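Local coordinates for protein N-acylethanolamine-hydrolyzing acid amidase alpha-subunit (Caenorhabditis elegans, PDB 6DY3) that forms the alpha subunit of a heterodimeric amidase that probably degrades fatty acid amides such as N-palmitoylethanolamine to ethanolamine and free fatty acids, at residues Glu46-Pro54 with Val101-Phe110; Val59-Phe70 with Ile89-Leu98. All coordinates share one frame; numbering follows the deposited sequence.

Interaction 1. Residues Glu46-Pro54 with Val101-Phe110; sequences ETKKYIPKP and VAAFDRRHIF
The Y50 ring lies between a CH-pi contact from A102 and a cation-pi stack from R107, where the type I turn K48-I51 at the end of helix 40-48 meets the C-terminal tail of the alpha subunit. A102 CB makes its CH-pi contact 3.9 Å from the centroid of the Y50 ring. On the opposite face the R107 guanidinium lies nearly flat, its plane 24° from that of the ring, with CZ 4.2 Å from the Y50 centroid. A bend at chi3 (-68°) turns the guanidinium of R107 over the ring. D105 fixes the rotation of the guanidinium by a side-on, two-nitrogen salt bridge: R107 NE reaches D105 OD1 at 2.9 Å, and R107 NH2 reaches D105 OD2 at 2.7 Å in an almost straight bond (179°). The backbone N of R107 also donates to D105 OD1, from the opposite face of the carboxylate plane to NE, closing an Asx turn. Farther along the chain P52 CB stands over the centre of the F110 ring, 3.6 Å from its centroid, a second CH-pi contact. Nearer the helix, V101 CG2 packs on I51 CG1 at 3.8 Å. The phenol end of Y50 turns to the neighbouring beta subunit, where its OH is hydrogen-bonded to D22. With R107 replaced by an alanine, D105 would probably lose its charged mate and the Y50 ring the cover on one face. No hydrogen bond crosses between 46-54 and 101-110, so the tail is held to the turn after helix 40-48 by a cation-pi stack, CH-pi contacts and apolar packing; the ion pair, confined to the tail, orients the guanidinium and probably partly balances its charge beside the ring.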
loop_
_atom_site.group_PDB
_atom_site.type_symbol
_atom_site.label_atom_id
_atom_site.label_comp_id
_atom_site.label_asym_id
_atom_site.label_seq_id
_atom_site.Cartn_x
_atom_site.Cartn_y
_atom_site.Cartn_z
ATOM N N GLU A 46 -20.138 3.903 1.055
ATOM C CA GLU A 46 -19.899 2.571 1.593
ATOM C C GLU A 46 -18.684 2.531 2.513
ATOM O O GLU A 46 -18.658 1.737 3.461
ATOM C CB GLU A 46 -19.723 1.572 0.448
ATOM C CG GLU A 46 -19.830 0.124 0.884
ATOM C CD GLU A 46 -21.162 -0.181 1.557
ATOM O OE1 GLU A 46 -22.202 0.344 1.098
ATOM O OE2 GLU A 46 -21.165 -0.941 2.547
ATOM N N THR A 47 -17.675 3.366 2.253
ATOM C CA THR A 47 -16.500 3.406 3.120
ATOM C C THR A 47 -16.837 3.978 4.492
ATOM O O THR A 47 -16.350 3.477 5.513
ATOM C CB THR A 47 -15.385 4.225 2.466
ATOM O OG1 THR A 47 -15.089 3.680 1.180
ATOM C CG2 THR A 47 -14.121 4.195 3.311
ATOM N N LYS A 48 -17.655 5.036 4.535
ATOM C CA LYS A 48 -17.997 5.663 5.807
ATOM C C LYS A 48 -18.631 4.670 6.767
ATOM O O LYS A 48 -18.423 4.759 7.983
ATOM C CB LYS A 48 -18.952 6.838 5.577
ATOM C CG LYS A 48 -18.362 8.003 4.785
ATOM C CD LYS A 48 -19.226 9.261 4.912
ATOM C CE LYS A 48 -20.670 9.021 4.473
ATOM N NZ LYS A 48 -21.529 10.212 4.726
ATOM N N LYS A 49 -19.397 3.713 6.243
ATOM C CA LYS A 49 -20.052 2.727 7.091
ATOM C C LYS A 49 -19.060 1.907 7.904
ATOM O O LYS A 49 -19.447 1.318 8.918
ATOM C CB LYS A 49 -20.900 1.807 6.220
ATOM C CG LYS A 49 -21.999 2.531 5.471
ATOM C CD LYS A 49 -22.807 1.574 4.619
ATOM C CE LYS A 49 -23.834 2.313 3.776
ATOM N NZ LYS A 49 -24.581 1.390 2.872
ATOM N N TYR A 50 -17.795 1.847 7.487
ATOM C CA TYR A 50 -16.796 1.083 8.220
ATOM C C TYR A 50 -16.215 1.846 9.401
ATOM O O TYR A 50 -15.555 1.233 10.246
ATOM C CB TYR A 50 -15.664 0.668 7.283
ATOM C CG TYR A 50 -16.029 -0.458 6.335
ATOM C CD1 TYR A 50 -15.727 -1.777 6.640
ATOM C CD2 TYR A 50 -16.673 -0.194 5.130
ATOM C CE1 TYR A 50 -16.052 -2.805 5.769
ATOM C CE2 TYR A 50 -17.002 -1.215 4.254
ATOM C CZ TYR A 50 -16.689 -2.518 4.577
ATOM O OH TYR A 50 -17.013 -3.534 3.706
ATOM N N ILE A 51 -16.420 3.155 9.468
ATOM C CA ILE A 51 -15.937 3.941 10.605
ATOM C C ILE A 51 -16.855 3.687 11.797
ATOM O O ILE A 51 -18.084 3.801 11.652
ATOM C CB ILE A 51 -15.898 5.429 10.258
ATOM C CG1 ILE A 51 -15.094 5.671 8.977
ATOM C CG2 ILE A 51 -15.279 6.220 11.407
ATOM C CD1 ILE A 51 -15.093 7.114 8.501
ATOM N N PRO A 52 -16.320 3.348 12.973
ATOM C CA PRO A 52 -17.186 3.149 14.144
ATOM C C PRO A 52 -18.052 4.372 14.402
ATOM O O PRO A 52 -17.563 5.502 14.436
ATOM C CB PRO A 52 -16.193 2.909 15.286
ATOM C CG PRO A 52 -14.963 2.415 14.620
ATOM C CD PRO A 52 -14.902 3.108 13.295
ATOM N N LYS A 53 -19.351 4.136 14.592
ATOM C CA LYS A 53 -20.290 5.248 14.713
ATOM C C LYS A 53 -19.940 6.207 15.844
ATOM O O LYS A 53 -20.079 7.427 15.642
ATOM C CB LYS A 53 -21.713 4.708 14.885
ATOM C CG LYS A 53 -22.787 5.779 14.776
ATOM C CD LYS A 53 -24.179 5.173 14.667
ATOM C CE LYS A 53 -25.242 6.248 14.491
ATOM N NZ LYS A 53 -26.576 5.673 14.146
ATOM N N PRO A 54 -19.502 5.757 17.026
ATOM C CA PRO A 54 -19.159 6.722 18.084
ATOM C C PRO A 54 -18.058 7.695 17.684
ATOM O O PRO A 54 -18.014 8.817 18.207
ATOM C CB PRO A 54 -18.725 5.823 19.252
ATOM C CG PRO A 54 -19.390 4.514 18.992
ATOM C CD PRO A 54 -19.405 4.366 17.501
ATOM N N VAL A 101 -9.571 1.710 6.963
ATOM C CA VAL A 101 -10.797 1.582 7.740
ATOM C C VAL A 101 -11.742 0.577 7.097
ATOM O O VAL A 101 -12.465 -0.142 7.799
ATOM C CB VAL A 101 -11.466 2.957 7.916
ATOM C CG1 VAL A 101 -11.980 3.494 6.582
ATOM C CG2 VAL A 101 -12.575 2.875 8.937
ATOM N N ALA A 102 -11.762 0.502 5.769
ATOM C CA ALA A 102 -12.621 -0.436 5.060
ATOM C C ALA A 102 -11.877 -1.684 4.617
ATOM O O ALA A 102 -12.467 -2.539 3.952
ATOM C CB ALA A 102 -13.265 0.247 3.849
ATOM N N ALA A 103 -10.600 -1.812 4.976
ATOM C CA ALA A 103 -9.830 -2.991 4.605
ATOM C C ALA A 103 -10.170 -4.190 5.481
ATOM O O ALA A 103 -10.269 -5.317 4.984
ATOM C CB ALA A 103 -8.339 -2.680 4.694
ATOM N N PHE A 104 -10.362 -3.970 6.777
ATOM C CA PHE A 104 -10.582 -5.045 7.737
ATOM C C PHE A 104 -11.822 -4.700 8.549
ATOM O O PHE A 104 -11.818 -3.727 9.308
ATOM C CB PHE A 104 -9.352 -5.226 8.631
ATOM C CG PHE A 104 -9.419 -6.427 9.526
ATOM C CD1 PHE A 104 -9.649 -7.685 9.000
ATOM C CD2 PHE A 104 -9.237 -6.300 10.892
ATOM C CE1 PHE A 104 -9.708 -8.798 9.825
ATOM C CE2 PHE A 104 -9.295 -7.409 11.721
ATOM C CZ PHE A 104 -9.530 -8.657 11.187
ATOM N N ASP A 105 -12.883 -5.485 8.384
ATOM C CA ASP A 105 -14.155 -5.179 9.030
ATOM C C ASP A 105 -14.059 -5.428 10.531
ATOM O O ASP A 105 -13.832 -6.562 10.968
ATOM C CB ASP A 105 -15.270 -6.022 8.419
ATOM C CG ASP A 105 -16.647 -5.437 8.665
ATOM O OD1 ASP A 105 -16.779 -4.567 9.551
ATOM O OD2 ASP A 105 -17.598 -5.841 7.963
ATOM N N ARG A 106 -14.243 -4.369 11.319
ATOM C CA ARG A 106 -14.149 -4.443 12.773
ATOM C C ARG A 106 -15.387 -3.849 13.437
ATOM O O ARG A 106 -15.328 -3.392 14.582
ATOM C CB ARG A 106 -12.881 -3.744 13.266
ATOM C CG ARG A 106 -11.607 -4.501 12.935
ATOM C CD ARG A 106 -10.358 -3.712 13.300
ATOM N NE ARG A 106 -10.106 -2.610 12.372
ATOM C CZ ARG A 106 -8.988 -1.886 12.355
ATOM N NH1 ARG A 106 -8.009 -2.148 13.216
ATOM N NH2 ARG A 106 -8.846 -0.900 11.472
ATOM N N ARG A 107 -16.522 -3.859 12.735
ATOM C CA ARG A 107 -17.745 -3.288 13.283
ATOM C C ARG A 107 -18.396 -4.197 14.318
ATOM O O ARG A 107 -19.117 -3.710 15.196
ATOM C CB ARG A 107 -18.729 -2.990 12.152
ATOM C CG ARG A 107 -18.327 -1.806 11.290
ATOM C CD ARG A 107 -19.199 -1.691 10.044
ATOM N NE ARG A 107 -18.976 -2.788 9.108
ATOM C CZ ARG A 107 -19.538 -2.868 7.906
ATOM N NH1 ARG A 107 -20.364 -1.918 7.493
ATOM N NH2 ARG A 107 -19.272 -3.900 7.114
ATOM N N HIS A 108 -18.160 -5.509 14.235
ATOM C CA HIS A 108 -18.692 -6.426 15.237
ATOM C C HIS A 108 -18.173 -6.111 16.635
ATOM O O HIS A 108 -18.822 -6.474 17.621
ATOM C CB HIS A 108 -18.337 -7.865 14.867
ATOM C CG HIS A 108 -16.863 -8.129 14.819
ATOM N ND1 HIS A 108 -16.064 -7.705 13.779
ATOM C CD2 HIS A 108 -16.043 -8.771 15.684
ATOM C CE1 HIS A 108 -14.816 -8.075 14.003
ATOM N NE2 HIS A 108 -14.776 -8.724 15.154
ATOM N N ILE A 109 -17.020 -5.445 16.742
ATOM C CA ILE A 109 -16.480 -5.082 18.049
ATOM C C ILE A 109 -17.327 -3.998 18.698
ATOM O O ILE A 109 -17.438 -3.942 19.929
ATOM C CB ILE A 109 -15.009 -4.641 17.912
ATOM C CG1 ILE A 109 -14.172 -5.739 17.242
ATOM C CG2 ILE A 109 -14.426 -4.280 19.273
ATOM C CD1 ILE A 109 -14.160 -7.066 17.988
ATOM N N PHE A 110 -17.929 -3.121 17.901
ATOM C CA PHE A 110 -18.809 -2.080 18.423
ATOM C C PHE A 110 -20.268 -2.529 18.397
ATOM O O PHE A 110 -20.918 -2.634 19.437
ATOM C CB PHE A 110 -18.643 -0.791 17.618
ATOM C CG PHE A 110 -17.300 -0.144 17.784
ATOM C CD1 PHE A 110 -17.141 0.939 18.634
ATOM C CD2 PHE A 110 -16.193 -0.624 17.097
ATOM C CE1 PHE A 110 -15.908 1.536 18.789
ATOM C CE2 PHE A 110 -14.955 -0.030 17.253
ATOM C CZ PHE A 110 -14.815 1.048 18.100
#

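Interaction 2. Residues Val59-Phe70 with Ile89-Leu98; sequences VWWAASKIDRYF and IGEIVGMNIL
A63 and G90, their CA atoms 4.9 Å apart, mark the crossing of helices 59-63 and 89-97, whose axes approach to 8.5 Å at 101°. This near-perpendicular helix pair in the alpha subunit meets over small residues, G90 and G94 having the spacing of a GxxxG motif. A63 CB lies against the G90 carbonyl and also faces the amide of G94. V93, next along the same face, splits its methyl groups: with CG1 anti to the backbone N (chi1 170°), that branch meets the F70 ring at its edge, 3.7 Å from CE2, while V93 CG2 lies 4.0 Å from I66 CD1. F70 CZ then touches I97 CG1 at 3.7 Å, and the I97 and Y69 side chains cross at about a right angle, I97 CD1 lying 3.8 Å from Y69 CD2. At the far flank E91 CG lies over a face of the W60 indole, 4.1 Å from CZ3, and V59 meets L98 tip to tip through CG2 and CD1. The aromatic side is closed by the neighbouring beta subunit, whose F88 and F94 pack edge-to-face with Y69 and F70 respectively. The Y69 ring is tethered to its own segment: its OH donates to A62 O at 2.6 Å from above the carbonyl plane, and K65 N binds that same oxygen from the opposite face.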
loop_
_atom_site.group_PDB
_atom_site.type_symbol
_atom_site.label_atom_id
_atom_site.label_comp_id
_atom_site.label_asym_id
_atom_site.label_seq_id
_atom_site.Cartn_x
_atom_site.Cartn_y
_atom_site.Cartn_z
ATOM N N VAL A 59 -14.279 12.248 13.520
ATOM C CA VAL A 59 -13.532 12.182 12.267
ATOM C C VAL A 59 -13.903 13.353 11.370
ATOM O O VAL A 59 -13.035 14.025 10.801
ATOM C CB VAL A 59 -13.775 10.830 11.568
ATOM C CG1 VAL A 59 -13.212 10.833 10.151
ATOM C CG2 VAL A 59 -13.143 9.703 12.372
ATOM N N TRP A 60 -15.200 13.622 11.233
ATOM C CA TRP A 60 -15.619 14.714 10.365
ATOM C C TRP A 60 -15.137 16.054 10.903
ATOM O O TRP A 60 -14.723 16.927 10.130
ATOM C CB TRP A 60 -17.138 14.704 10.199
ATOM C CG TRP A 60 -17.685 13.347 9.851
ATOM C CD1 TRP A 60 -18.802 12.758 10.366
ATOM C CD2 TRP A 60 -17.123 12.400 8.930
ATOM N NE1 TRP A 60 -18.976 11.507 9.818
ATOM C CE2 TRP A 60 -17.958 11.266 8.935
ATOM C CE3 TRP A 60 -15.996 12.403 8.102
ATOM C CZ2 TRP A 60 -17.706 10.151 8.145
ATOM C CZ3 TRP A 60 -15.748 11.295 7.318
ATOM C CH2 TRP A 60 -16.598 10.182 7.345
ATOM N N TRP A 61 -15.162 16.233 12.225
ATOM C CA TRP A 61 -14.672 17.477 12.807
ATOM C C TRP A 61 -13.174 17.640 12.566
ATOM O O TRP A 61 -12.714 18.706 12.141
ATOM C CB TRP A 61 -14.975 17.515 14.303
ATOM C CG TRP A 61 -14.348 18.687 14.979
ATOM C CD1 TRP A 61 -14.852 19.945 15.052
ATOM C CD2 TRP A 61 -13.085 18.719 15.649
ATOM N NE1 TRP A 61 -13.988 20.763 15.734
ATOM C CE2 TRP A 61 -12.894 20.033 16.112
ATOM C CE3 TRP A 61 -12.099 17.763 15.906
ATOM C CZ2 TRP A 61 -11.762 20.418 16.817
ATOM C CZ3 TRP A 61 -10.977 18.145 16.608
ATOM C CH2 TRP A 61 -10.817 19.461 17.057
ATOM N N ALA A 62 -12.395 16.595 12.852
ATOM C CA ALA A 62 -10.950 16.663 12.663
ATOM C C ALA A 62 -10.581 16.792 11.190
ATOM O O ALA A 62 -9.606 17.469 10.846
ATOM C CB ALA A 62 -10.284 15.427 13.269
ATOM N N ALA A 63 -11.346 16.154 10.303
ATOM C CA ALA A 63 -10.999 16.164 8.888
ATOM C C ALA A 63 -11.145 17.542 8.255
ATOM O O ALA A 63 -10.495 17.815 7.240
ATOM C CB ALA A 63 -11.864 15.156 8.133
ATOM N N SER A 64 -11.972 18.421 8.821
ATOM C CA SER A 64 -12.091 19.760 8.265
ATOM C C SER A 64 -10.839 20.593 8.502
ATOM O O SER A 64 -10.625 21.583 7.795
ATOM C CB SER A 64 -13.294 20.480 8.868
ATOM O OG SER A 64 -13.112 20.666 10.259
ATOM N N LYS A 65 -10.012 20.213 9.477
ATOM C CA LYS A 65 -8.791 20.945 9.790
ATOM C C LYS A 65 -7.668 20.499 8.857
ATOM O O LYS A 65 -6.587 20.105 9.308
ATOM C CB LYS A 65 -8.411 20.721 11.258
ATOM C CG LYS A 65 -9.568 20.892 12.245
ATOM C CD LYS A 65 -9.545 22.249 12.913
ATOM C CE LYS A 65 -10.819 22.488 13.705
ATOM N NZ LYS A 65 -11.990 22.735 12.818
ATOM N N ILE A 66 -7.920 20.575 7.548
ATOM C CA ILE A 66 -7.038 19.953 6.565
ATOM C C ILE A 66 -5.621 20.505 6.650
ATOM O O ILE A 66 -4.648 19.787 6.385
ATOM C CB ILE A 66 -7.629 20.131 5.152
ATOM C CG1 ILE A 66 -6.758 19.414 4.123
ATOM C CG2 ILE A 66 -7.773 21.613 4.813
ATOM C CD1 ILE A 66 -7.273 19.506 2.711
ATOM N N ASP A 67 -5.471 21.779 7.010
ATOM C CA ASP A 67 -4.151 22.400 7.023
ATOM C C ASP A 67 -3.223 21.828 8.087
ATOM O O ASP A 67 -2.028 22.143 8.069
ATOM C CB ASP A 67 -4.285 23.907 7.230
ATOM C CG ASP A 67 -5.230 24.256 8.361
ATOM O OD1 ASP A 67 -6.458 24.285 8.120
ATOM O OD2 ASP A 67 -4.746 24.490 9.491
ATOM N N ARG A 68 -3.726 20.994 8.997
ATOM C CA ARG A 68 -2.924 20.535 10.125
ATOM C C ARG A 68 -2.196 19.225 9.861
ATOM O O ARG A 68 -1.239 18.917 10.579
ATOM C CB ARG A 68 -3.813 20.371 11.366
ATOM C CG ARG A 68 -4.639 21.601 11.696
ATOM C CD ARG A 68 -5.441 21.418 12.976
ATOM N NE ARG A 68 -4.597 21.470 14.165
ATOM C CZ ARG A 68 -4.290 22.584 14.824
ATOM N NH1 ARG A 68 -4.752 23.759 14.416
ATOM N NH2 ARG A 68 -3.515 22.522 15.900
ATOM N N TYR A 69 -2.614 18.444 8.860
ATOM C CA TYR A 69 -2.065 17.109 8.656
ATOM C C TYR A 69 -1.218 16.962 7.401
ATOM O O TYR A 69 -0.411 16.028 7.332
ATOM C CB TYR A 69 -3.200 16.076 8.581
ATOM C CG TYR A 69 -4.337 16.329 9.539
ATOM C CD1 TYR A 69 -4.142 16.248 10.904
ATOM C CD2 TYR A 69 -5.607 16.645 9.075
ATOM C CE1 TYR A 69 -5.178 16.472 11.786
ATOM C CE2 TYR A 69 -6.650 16.871 9.946
ATOM C CZ TYR A 69 -6.428 16.785 11.306
ATOM O OH TYR A 69 -7.451 17.008 12.200
ATOM N N PHE A 70 -1.368 17.854 6.426
ATOM C CA PHE A 70 -0.760 17.693 5.117
ATOM C C PHE A 70 0.051 18.927 4.750
ATOM O O PHE A 70 -0.179 20.028 5.258
ATOM C CB PHE A 70 -1.823 17.452 4.032
ATOM C CG PHE A 70 -2.824 16.389 4.380
ATOM C CD1 PHE A 70 -2.499 15.040 4.282
ATOM C CD2 PHE A 70 -4.100 16.737 4.790
ATOM C CE1 PHE A 70 -3.426 14.061 4.596
ATOM C CE2 PHE A 70 -5.033 15.762 5.107
ATOM C CZ PHE A 70 -4.697 14.423 5.008
ATOM N N ILE A 89 -15.074 17.572 1.047
ATOM C CA ILE A 89 -13.643 17.384 1.269
ATOM C C ILE A 89 -13.363 16.716 2.605
ATOM O O ILE A 89 -12.423 15.923 2.723
ATOM C CB ILE A 89 -12.903 18.731 1.167
ATOM C CG1 ILE A 89 -11.397 18.508 1.325
ATOM C CG2 ILE A 89 -13.419 19.707 2.212
ATOM C CD1 ILE A 89 -10.569 19.724 1.038
ATOM N N GLY A 90 -14.160 17.011 3.627
ATOM C CA GLY A 90 -13.926 16.395 4.921
ATOM C C GLY A 90 -13.986 14.882 4.861
ATOM O O GLY A 90 -13.244 14.190 5.565
ATOM N N GLU A 91 -14.876 14.344 4.025
ATOM C CA GLU A 91 -14.960 12.896 3.873
ATOM C C GLU A 91 -13.756 12.357 3.112
ATOM O O GLU A 91 -13.208 11.307 3.465
ATOM C CB GLU A 91 -16.266 12.522 3.170
ATOM C CG GLU A 91 -17.519 12.866 3.979
ATOM C CD GLU A 91 -18.818 12.505 3.268
ATOM O OE1 GLU A 91 -18.765 12.107 2.084
ATOM O OE2 GLU A 91 -19.895 12.627 3.891
ATOM N N ILE A 92 -13.315 13.079 2.084
ATOM C CA ILE A 92 -12.153 12.644 1.313
ATOM C C ILE A 92 -10.904 12.649 2.184
ATOM O O ILE A 92 -10.085 11.724 2.124
ATOM C CB ILE A 92 -11.993 13.531 0.063
ATOM C CG1 ILE A 92 -13.090 13.172 -0.943
ATOM C CG2 ILE A 92 -10.585 13.395 -0.544
ATOM C CD1 ILE A 92 -13.166 14.093 -2.131
ATOM N N VAL A 93 -10.735 13.691 3.002
ATOM C CA VAL A 93 -9.602 13.739 3.924
ATOM C C VAL A 93 -9.673 12.578 4.913
ATOM O O VAL A 93 -8.663 11.921 5.195
ATOM C CB VAL A 93 -9.567 15.098 4.653
ATOM C CG1 VAL A 93 -8.550 15.079 5.806
ATOM C CG2 VAL A 93 -9.250 16.218 3.673
ATOM N N GLY A 94 -10.863 12.317 5.460
ATOM C CA GLY A 94 -11.004 11.236 6.418
ATOM C C GLY A 94 -10.631 9.880 5.842
ATOM O O GLY A 94 -9.910 9.102 6.470
ATOM N N MET A 95 -11.116 9.573 4.633
ATOM C CA MET A 95 -10.784 8.282 4.037
ATOM C C MET A 95 -9.292 8.146 3.779
ATOM O O MET A 95 -8.729 7.055 3.943
ATOM C CB MET A 95 -11.568 8.053 2.749
ATOM C CG MET A 95 -13.014 7.674 2.989
ATOM S SD MET A 95 -13.946 7.438 1.477
ATOM C CE MET A 95 -14.289 9.141 1.087
ATOM N N ASN A 96 -8.632 9.222 3.367
ATOM C CA ASN A 96 -7.201 9.131 3.087
ATOM C C ASN A 96 -6.389 8.920 4.355
ATOM O O ASN A 96 -5.358 8.242 4.327
ATOM C CB ASN A 96 -6.759 10.396 2.364
ATOM C CG ASN A 96 -6.949 10.313 0.878
ATOM O OD1 ASN A 96 -6.063 9.847 0.161
ATOM N ND2 ASN A 96 -8.109 10.758 0.394
ATOM N N ILE A 97 -6.821 9.511 5.465
ATOM C CA ILE A 97 -6.109 9.345 6.730
ATOM C C ILE A 97 -6.369 7.960 7.315
ATOM O O ILE A 97 -5.440 7.259 7.734
ATOM C CB ILE A 97 -6.506 10.462 7.718
ATOM C CG1 ILE A 97 -5.898 11.794 7.259
ATOM C CG2 ILE A 97 -6.063 10.114 9.142
ATOM C CD1 ILE A 97 -6.222 12.974 8.134
ATOM N N LEU A 98 -7.636 7.549 7.353
ATOM C CA LEU A 98 -8.010 6.206 7.801
ATOM C C LEU A 98 -7.910 5.240 6.618
ATOM O O LEU A 98 -8.898 4.683 6.128
ATOM C CB LEU A 98 -9.407 6.223 8.404
ATOM C CG LEU A 98 -9.636 7.253 9.516
ATOM C CD1 LEU A 98 -11.034 7.127 10.086
ATOM C CD2 LEU A 98 -8.596 7.129 10.617
#

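How the interactions relate
Interactions 1 and 2 have centres about 17 Å apart yet touch directly, through the end of helix 40-48. The polar junction is a salt bridge, K48 NZ to E91 OE2 at 3.0 Å. Beside it the indole of W60 bridges the two apolar regions, with I51 CD1 3.6 Å from W60 CH2, and T47 CB lies 3.7 Å from M95 SD. Along the chain, both segments of interaction 2 fall between those of interaction 1. Each contact also borders the beta subunit: Y50 through D22 of that chain, Y69 through its F88. A bound fucose lies about 10 Å from the K49 side chain, so it is not part of interaction 1.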